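Local coordinates for 2S Albumin protein (Dolichos, PDB 6IX1), which is a 2S albumin seed protein built as a four-bladed hemopexin-type beta-propeller and probably serves as a seed storage protein, at residues A[117-122]-A[132-137]. Sequence-based numbering, arbitrary orientation.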
# COMPACT_ATOMS: atom_id res chain seq x y z
N GLY A 117 8.96 -6.81 9.09
CA GLY A 117 8.32 -5.64 8.48
C GLY A 117 8.20 -5.82 7.01
O GLY A 117 9.01 -6.46 6.40
N ILE A 118 7.21 -5.14 6.45
CA ILE A 118 7.02 -5.05 5.00
C ILE A 118 7.10 -3.59 4.60
O ILE A 118 6.45 -2.76 5.30
CB ILE A 118 5.71 -5.78 4.59
CG1 ILE A 118 5.64 -7.19 5.22
CG2 ILE A 118 5.57 -5.79 3.08
CD1 ILE A 118 4.50 -7.99 4.81
N ASP A 119 7.79 -3.28 3.50
CA ASP A 119 7.84 -1.85 3.11
C ASP A 119 6.56 -1.44 2.41
O ASP A 119 6.11 -0.30 2.68
CB ASP A 119 9.00 -1.61 2.15
CG ASP A 119 10.40 -1.72 2.75
OD1 ASP A 119 10.51 -1.67 4.01
OD2 ASP A 119 11.35 -1.91 1.99
N SER A 120 6.05 -2.25 1.52
CA SER A 120 4.95 -1.80 0.69
C SER A 120 4.23 -3.01 0.13
O SER A 120 4.83 -4.11 0.14
CB SER A 120 5.41 -0.93 -0.47
OG SER A 120 4.40 -0.14 -1.00
N ALA A 121 3.03 -2.81 -0.39
CA ALA A 121 2.26 -3.89 -0.94
C ALA A 121 1.19 -3.37 -1.86
O ALA A 121 0.73 -2.22 -1.62
CB ALA A 121 1.62 -4.66 0.13
N PHE A 122 0.69 -4.15 -2.80
CA PHE A 122 -0.48 -3.70 -3.55
C PHE A 122 -1.19 -4.90 -4.07
O PHE A 122 -0.55 -5.96 -4.25
CB PHE A 122 -0.19 -2.70 -4.67
CG PHE A 122 0.59 -3.16 -5.86
CD1 PHE A 122 -0.00 -3.76 -6.92
CD2 PHE A 122 1.97 -2.99 -5.93
CE1 PHE A 122 0.73 -4.11 -8.03
CE2 PHE A 122 2.72 -3.29 -7.03
CZ PHE A 122 2.08 -3.91 -8.06
N LEU A 132 4.22 -7.99 -2.20
CA LEU A 132 4.92 -7.60 -0.98
C LEU A 132 6.36 -7.16 -1.32
O LEU A 132 7.04 -7.92 -2.01
CB LEU A 132 4.94 -8.74 0.05
CG LEU A 132 3.60 -9.37 0.41
CD1 LEU A 132 3.86 -10.44 1.41
CD2 LEU A 132 2.59 -8.41 1.03
N PHE A 133 6.78 -6.02 -0.78
CA PHE A 133 8.09 -5.46 -1.10
C PHE A 133 8.85 -5.24 0.20
O PHE A 133 8.26 -4.75 1.17
CB PHE A 133 7.97 -4.11 -1.80
CG PHE A 133 7.28 -4.24 -3.12
CD1 PHE A 133 8.02 -4.60 -4.23
CD2 PHE A 133 5.88 -4.07 -3.28
CE1 PHE A 133 7.42 -4.80 -5.47
CE2 PHE A 133 5.30 -4.25 -4.52
CZ PHE A 133 6.06 -4.56 -5.62
N LYS A 134 10.13 -5.62 0.21
CA LYS A 134 11.01 -5.38 1.37
C LYS A 134 12.41 -5.15 0.85
O LYS A 134 12.98 -6.07 0.18
CB LYS A 134 11.05 -6.56 2.36
CG LYS A 134 11.94 -6.38 3.56
CD LYS A 134 11.61 -5.19 4.43
CE LYS A 134 12.36 -5.24 5.73
NZ LYS A 134 11.84 -6.34 6.51
N GLY A 135 13.00 -3.98 1.11
CA GLY A 135 14.26 -3.65 0.41
C GLY A 135 14.12 -3.83 -1.07
O GLY A 135 13.10 -3.46 -1.64
N ASN A 136 15.12 -4.40 -1.71
CA ASN A 136 15.09 -4.61 -3.17
C ASN A 136 14.49 -5.95 -3.55
O ASN A 136 14.61 -6.37 -4.71
CB ASN A 136 16.46 -4.44 -3.76
CG ASN A 136 17.42 -5.60 -3.55
OD1 ASN A 136 17.22 -6.36 -2.63
ND2 ASN A 136 18.44 -5.63 -4.42
N LYS A 137 13.75 -6.54 -2.64
CA LYS A 137 13.17 -7.85 -2.80
C LYS A 137 11.62 -7.75 -2.83
O LYS A 137 11.02 -6.82 -2.30
CB LYS A 137 13.58 -8.79 -1.68
CG LYS A 137 15.07 -9.05 -1.50
CD LYS A 137 15.68 -9.88 -2.57
CE LYS A 137 17.19 -10.08 -2.38
NZ LYS A 137 17.99 -9.01 -3.05
O HOH W 1 10.73 -2.16 -0.85
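Strand 120-122 runs antiparallel to strand 132-134, and a classic beta bulge sets Asp119 and Ser120 against Phe133. Phe133 O accepts a bond from Asp119 N at 2.8 Å, nearly along the C=O axis, and a weak one from Ser120 N. Phe133 N returns a bond to Ser120 O at 2.9 Å, in the carbonyl plane. Lys134 starts with CG anti to the backbone N (chi1 179°), then bends at chi2 and chi4. CG only skirts Gly117 O. CD lies 3.5 Å from Gly117 O and touches Asp119 OD1, and CE stays alongside the same carbonyl. NZ ends 2.8 Å from Gly117 O, above the carbonyl plane, and bonds Val113 O. An alanine here would probably loosen the loop before strand 120-123, because both carbonyls would lose the ammonium donor. Asp119 crosses Lys134 at about a right angle. Its OD2 takes Gly135 N, inside the type II' turn 134-137, at 2.8 Å from above the carboxylate plane. A water links OD2 to Gly135 O. Phe122 and Phe133 meet rim to rim, CE2 to CE2 at 3.7 Å. Ser120 and Phe133 share one face with Ile171; Ala121 CB meets Leu132 CD2 on the other, against Phe66. Strands 120-123 and 129-134 form a hairpin of one propeller blade. Strand 120-123, its first, adjoins strand 64-67 of the preceding blade, while strand 182-187 of the next meets Phe122.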